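Local coordinates for uronate isomerase (Caulobacter crescentus, PDB 2Q01), which catalyses the interconversion of D-glucuronate and D-fructuronate, and of D-galacturonate and D-tagaturonate, in bacterial uronate metabolism, at residues B[95-107]-B[132-145]. Numbering follows the deposited sequence.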
loop_
_atom_site.group_PDB
_atom_site.type_symbol
_atom_site.label_atom_id
_atom_site.label_comp_id
_atom_site.label_asym_id
_atom_site.label_seq_id
_atom_site.Cartn_x
_atom_site.Cartn_y
_atom_site.Cartn_z
ATOM N N ASP B 95 6.915 22.551 36.803
ATOM C CA ASP B 95 7.044 21.496 37.807
ATOM C C ASP B 95 6.912 20.117 37.144
ATOM O O ASP B 95 5.932 19.877 36.429
ATOM C CB ASP B 95 5.947 21.689 38.866
ATOM C CG ASP B 95 6.214 20.926 40.157
ATOM O OD1 ASP B 95 5.231 20.520 40.811
ATOM O OD2 ASP B 95 7.389 20.745 40.535
ATOM N N PRO B 96 7.903 19.216 37.359
ATOM C CA PRO B 96 7.864 17.845 36.830
ATOM C C PRO B 96 6.588 17.085 37.183
ATOM O O PRO B 96 6.119 16.275 36.383
ATOM C CB PRO B 96 9.072 17.178 37.496
ATOM C CG PRO B 96 10.012 18.281 37.727
ATOM C CD PRO B 96 9.156 19.459 38.099
ATOM N N ARG B 97 6.037 17.356 38.365
ATOM C CA ARG B 97 4.784 16.756 38.807
ATOM C C ARG B 97 3.620 17.251 37.957
ATOM O O ARG B 97 2.751 16.464 37.573
ATOM C CB ARG B 97 4.537 17.079 40.280
ATOM C CG ARG B 97 3.582 16.136 40.985
ATOM C CD ARG B 97 3.354 16.595 42.412
ATOM N NE ARG B 97 3.213 15.465 43.323
ATOM C CZ ARG B 97 4.212 14.937 44.026
ATOM N NH1 ARG B 97 3.983 13.908 44.827
ATOM N NH2 ARG B 97 5.438 15.436 43.934
ATOM N N GLU B 98 3.616 18.549 37.658
ATOM C CA GLU B 98 2.575 19.146 36.822
ATOM C C GLU B 98 2.671 18.707 35.364
ATOM O O GLU B 98 1.648 18.549 34.697
ATOM C CB GLU B 98 2.579 20.677 36.926
ATOM C CG GLU B 98 1.892 21.233 38.180
ATOM C CD GLU B 98 0.410 20.861 38.290
ATOM O OE1 GLU B 98 -0.051 20.617 39.423
ATOM O OE2 GLU B 98 -0.294 20.813 37.256
ATOM N N ALA B 99 3.897 18.519 34.878
ATOM C CA ALA B 99 4.132 17.966 33.543
ATOM C C ALA B 99 3.532 16.566 33.421
ATOM O O ALA B 99 2.835 16.266 32.448
ATOM C CB ALA B 99 5.625 17.949 33.224
ATOM N N TRP B 100 3.792 15.734 34.433
ATOM C CA TRP B 100 3.234 14.391 34.539
ATOM C C TRP B 100 1.709 14.393 34.660
ATOM O O TRP B 100 1.046 13.512 34.119
ATOM C CB TRP B 100 3.845 13.649 35.727
ATOM C CG TRP B 100 3.395 12.226 35.810
ATOM C CD1 TRP B 100 2.398 11.721 36.598
ATOM C CD2 TRP B 100 3.902 11.125 35.050
ATOM N NE1 TRP B 100 2.259 10.372 36.379
ATOM C CE2 TRP B 100 3.172 9.981 35.435
ATOM C CE3 TRP B 100 4.908 10.995 34.081
ATOM C CZ2 TRP B 100 3.414 8.720 34.884
ATOM C CZ3 TRP B 100 5.150 9.738 33.537
ATOM C CH2 TRP B 100 4.405 8.620 33.942
ATOM N N ARG B 101 1.172 15.382 35.370
ATOM C CA ARG B 101 -0.271 15.556 35.532
ATOM C C ARG B 101 -0.986 15.792 34.197
ATOM O O ARG B 101 -2.083 15.273 33.985
ATOM C CB ARG B 101 -0.547 16.732 36.471
ATOM C CG ARG B 101 -1.794 16.601 37.329
ATOM C CD ARG B 101 -1.464 15.928 38.655
ATOM N NE ARG B 101 -0.439 16.655 39.402
ATOM C CZ ARG B 101 -0.689 17.598 40.305
ATOM N NH1 ARG B 101 -1.937 17.945 40.587
ATOM N NH2 ARG B 101 0.316 18.197 40.926
ATOM N N VAL B 102 -0.360 16.577 33.314
ATOM C CA VAL B 102 -0.917 16.892 31.991
ATOM C C VAL B 102 -0.911 15.651 31.098
ATOM O O VAL B 102 -1.891 15.377 30.405
ATOM C CB VAL B 102 -0.162 18.071 31.307
ATOM C CG1 VAL B 102 -0.687 18.325 29.896
ATOM C CG2 VAL B 102 -0.294 19.339 32.131
ATOM N N PHE B 103 0.190 14.902 31.141
ATOM C CA PHE B 103 0.306 13.645 30.408
ATOM C C PHE B 103 -0.735 12.623 30.858
ATOM O O PHE B 103 -1.379 11.977 30.025
ATOM C CB PHE B 103 1.706 13.052 30.562
ATOM C CG PHE B 103 1.819 11.635 30.082
ATOM C CD1 PHE B 103 1.711 11.333 28.727
ATOM C CD2 PHE B 103 2.024 10.597 30.984
ATOM C CE1 PHE B 103 1.805 10.022 28.280
ATOM C CE2 PHE B 103 2.119 9.282 30.543
ATOM C CZ PHE B 103 2.010 8.996 29.190
ATOM N N ALA B 104 -0.874 12.478 32.174
ATOM C CA ALA B 104 -1.820 11.546 32.774
ATOM C C ALA B 104 -3.252 11.868 32.363
ATOM O O ALA B 104 -4.012 10.961 32.002
ATOM C CB ALA B 104 -1.691 11.568 34.270
ATOM N N SER B 105 -3.592 13.161 32.383
ATOM C CA SER B 105 -4.921 13.653 31.983
ATOM C C SER B 105 -5.190 13.520 30.485
ATOM O O SER B 105 -6.328 13.679 30.037
ATOM C CB SER B 105 -5.100 15.109 32.403
ATOM O OG SER B 105 -4.934 15.255 33.801
ATOM N N HIS B 106 -4.137 13.233 29.724
ATOM C CA HIS B 106 -4.224 13.068 28.279
ATOM C C HIS B 106 -3.755 11.686 27.818
ATOM O O HIS B 106 -3.537 11.468 26.628
ATOM C CB HIS B 106 -3.420 14.164 27.577
ATOM C CG HIS B 106 -4.057 15.514 27.650
ATOM N ND1 HIS B 106 -3.580 16.518 28.465
ATOM C CD2 HIS B 106 -5.136 16.026 27.013
ATOM C CE1 HIS B 106 -4.335 17.593 28.323
ATOM N NE2 HIS B 106 -5.287 17.321 27.449
ATOM N N PHE B 107 -3.618 10.756 28.762
ATOM C CA PHE B 107 -3.155 9.397 28.467
ATOM C C PHE B 107 -4.149 8.608 27.604
ATOM O O PHE B 107 -3.754 7.693 26.888
ATOM C CB PHE B 107 -2.807 8.659 29.770
ATOM C CG PHE B 107 -2.170 7.307 29.569
ATOM C CD1 PHE B 107 -1.082 7.149 28.709
ATOM C CD2 PHE B 107 -2.653 6.190 30.251
ATOM C CE1 PHE B 107 -0.494 5.897 28.519
ATOM C CE2 PHE B 107 -2.069 4.937 30.073
ATOM C CZ PHE B 107 -0.985 4.791 29.206
ATOM N N PHE B 132 -4.895 1.610 36.442
ATOM C CA PHE B 132 -4.659 2.281 35.167
ATOM C C PHE B 132 -4.450 3.773 35.388
ATOM O O PHE B 132 -5.124 4.384 36.225
ATOM C CB PHE B 132 -5.851 2.060 34.236
ATOM C CG PHE B 132 -5.527 2.205 32.776
ATOM C CD1 PHE B 132 -5.119 1.105 32.030
ATOM C CD2 PHE B 132 -5.652 3.438 32.137
ATOM C CE1 PHE B 132 -4.824 1.230 30.676
ATOM C CE2 PHE B 132 -5.357 3.574 30.783
ATOM C CZ PHE B 132 -4.943 2.468 30.052
ATOM N N LEU B 133 -3.521 4.343 34.625
ATOM C CA LEU B 133 -3.192 5.757 34.715
ATOM C C LEU B 133 -4.378 6.633 34.336
ATOM O O LEU B 133 -4.969 6.477 33.267
ATOM C CB LEU B 133 -1.991 6.085 33.826
ATOM C CG LEU B 133 -0.929 7.005 34.433
ATOM C CD1 LEU B 133 -0.115 7.681 33.340
ATOM C CD2 LEU B 133 -1.571 8.039 35.345
ATOM N N GLU B 134 -4.718 7.553 35.229
ATOM C CA GLU B 134 -5.750 8.555 34.976
ATOM C C GLU B 134 -5.336 9.893 35.580
ATOM O O GLU B 134 -4.226 10.025 36.103
ATOM C CB GLU B 134 -7.086 8.100 35.571
ATOM C CG GLU B 134 -7.830 7.065 34.730
ATOM C CD GLU B 134 -8.978 6.399 35.475
ATOM O OE1 GLU B 134 -9.541 5.422 34.935
ATOM O OE2 GLU B 134 -9.313 6.847 36.594
ATOM N N ALA B 135 -6.226 10.881 35.503
ATOM C CA ALA B 135 -6.003 12.187 36.127
ATOM C C ALA B 135 -5.959 12.103 37.658
ATOM O O ALA B 135 -5.103 12.719 38.295
ATOM C CB ALA B 135 -7.064 13.179 35.675
ATOM N N SER B 136 -6.870 11.319 38.235
ATOM C CA SER B 136 -6.954 11.130 39.689
ATOM C C SER B 136 -5.881 10.182 40.246
ATOM O O SER B 136 -5.675 10.102 41.458
ATOM C CB SER B 136 -8.345 10.618 40.068
ATOM O OG SER B 136 -8.643 9.427 39.362
ATOM N N ASN B 137 -5.206 9.470 39.350
ATOM C CA ASN B 137 -4.195 8.485 39.704
ATOM C C ASN B 137 -2.790 9.041 39.512
ATOM O O ASN B 137 -1.805 8.401 39.882
ATOM C CB ASN B 137 -4.381 7.258 38.814
ATOM C CG ASN B 137 -3.892 5.988 39.455
ATOM O OD1 ASN B 137 -3.465 5.978 40.610
ATOM N ND2 ASN B 137 -3.956 4.895 38.709
ATOM N N ALA B 138 -2.723 10.246 38.941
ATOM C CA ALA B 138 -1.488 10.853 38.440
ATOM C C ALA B 138 -0.383 10.992 39.474
ATOM O O ALA B 138 0.749 10.560 39.241
ATOM C CB ALA B 138 -1.793 12.205 37.835
ATOM N N ASP B 139 -0.722 11.594 40.611
ATOM C CA ASP B 139 0.248 11.893 41.663
ATOM C C ASP B 139 0.806 10.633 42.316
ATOM O O ASP B 139 1.975 10.597 42.698
ATOM C CB ASP B 139 -0.373 12.821 42.714
ATOM C CG ASP B 139 -0.553 14.243 42.203
ATOM O OD1 ASP B 139 -1.709 14.719 42.149
ATOM O OD2 ASP B 139 0.462 14.883 41.846
ATOM N N ASP B 140 -0.035 9.607 42.425
ATOM C CA ASP B 140 0.378 8.325 42.975
ATOM C C ASP B 140 1.412 7.662 42.071
ATOM O O ASP B 140 2.409 7.137 42.561
ATOM C CB ASP B 140 -0.833 7.410 43.193
ATOM C CG ASP B 140 -0.456 6.074 43.817
ATOM O OD1 ASP B 140 0.194 6.068 44.885
ATOM O OD2 ASP B 140 -0.816 5.029 43.236
ATOM N N TYR B 141 1.175 7.708 40.758
ATOM C CA TYR B 141 2.128 7.215 39.755
ATOM C C TYR B 141 3.468 7.941 39.815
ATOM O O TYR B 141 4.517 7.299 39.787
ATOM C CB TYR B 141 1.560 7.364 38.345
ATOM C CG TYR B 141 1.004 6.103 37.728
ATOM C CD1 TYR B 141 -0.304 5.693 37.984
ATOM C CD2 TYR B 141 1.776 5.337 36.856
ATOM C CE1 TYR B 141 -0.825 4.540 37.403
ATOM C CE2 TYR B 141 1.263 4.183 36.270
ATOM C CZ TYR B 141 -0.038 3.790 36.548
ATOM O OH TYR B 141 -0.551 2.651 35.969
ATOM N N PHE B 142 3.422 9.272 39.908
ATOM C CA PHE B 142 4.628 10.100 39.859
ATOM C C PHE B 142 5.621 9.750 40.954
ATOM O O PHE B 142 6.738 9.324 40.658
ATOM C CB PHE B 142 4.294 11.600 39.908
ATOM C CG PHE B 142 5.498 12.489 39.727
ATOM C CD1 PHE B 142 6.131 13.068 40.824
ATOM C CD2 PHE B 142 6.013 12.732 38.457
ATOM C CE1 PHE B 142 7.255 13.878 40.656
ATOM C CE2 PHE B 142 7.130 13.545 38.280
ATOM C CZ PHE B 142 7.753 14.115 39.382
ATOM N N ASP B 143 5.205 9.910 42.208
ATOM C CA ASP B 143 6.121 9.729 43.334
ATOM C C ASP B 143 6.474 8.273 43.645
ATOM O O ASP B 143 7.495 8.020 44.280
ATOM C CB ASP B 143 5.663 10.501 44.585
ATOM C CG ASP B 143 4.182 10.349 44.871
ATOM O OD1 ASP B 143 3.536 11.371 45.184
ATOM O OD2 ASP B 143 3.655 9.219 44.785
ATOM N N ARG B 144 5.654 7.325 43.188
ATOM C CA ARG B 144 6.008 5.906 43.309
ATOM C C ARG B 144 7.071 5.471 42.297
ATOM O O ARG B 144 7.885 4.599 42.597
ATOM C CB ARG B 144 4.784 4.993 43.232
ATOM C CG ARG B 144 4.025 4.881 44.545
ATOM C CD ARG B 144 3.616 3.443 44.821
ATOM N NE ARG B 144 2.440 3.028 44.057
ATOM C CZ ARG B 144 2.195 1.776 43.675
ATOM N NH1 ARG B 144 1.094 1.496 42.988
ATOM N NH2 ARG B 144 3.049 0.802 43.966
ATOM N N ILE B 145 7.052 6.075 41.107
ATOM C CA ILE B 145 8.109 5.876 40.108
ATOM C C ILE B 145 9.387 6.581 40.568
ATOM O O ILE B 145 10.470 5.995 40.545
ATOM C CB ILE B 145 7.682 6.380 38.702
ATOM C CG1 ILE B 145 6.628 5.451 38.091
ATOM C CG2 ILE B 145 8.884 6.477 37.759
ATOM C CD1 ILE B 145 5.882 6.042 36.888
#
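Phe142 lies with one ring face under the backbone of Arg97, whose CA stands over the ring centre, 4.0 Å from the centroid, in a CH-pi contact. Phe142 CZ meets Pro96 CB, while CD2 touches Trp100 CB. The Trp100 ring has Phe142 CA over one face and Phe103 CD2 over the opposite one, both offset toward the edge of the ring, with Ala138 O at its edge, 3.2 Å from NE1. Because CG of Trp100 is anti to the backbone N (chi1 -175°), the indole enters helix 138-145 as a knob among Ala138, Tyr141, Phe142 and Ile145. The two helix axes approach to 9.4 Å and run at 129° to each other, close-packed where Ala104 CB meets Ala138 CB at 3.6 Å. Beyond, Leu133 fills the space between Trp100, Phe103, Ala104 and Phe107; helix 58-63 packs on Trp100 and Phe142, helix 114-126 on Phe103 and Phe107.

At the partly exposed side of the contact, Arg97 reaches two carboxylates near its guanidinium plane: NH1 lies 2.6 Å from Asp143 OD1 in a salt bridge, and NE gives a weak, bent bond (130°) to Asp139 OD2 at 3.2 Å. Arg101 lays a guanidinium face against the same Asp139 oxygen, its other face toward Glu98, so both pairings are of charge alone. Were Arg97 replaced by an alanine, Asp143 is likely to be left without its mate across the helices, and Asp139 to depend on Arg101. The contact thus packs helix 96-105 against the start of helix 138-149 through an aromatic, apolar interior bordered by a salt-bridge network, whose shared charges probably favour ionised carboxylates.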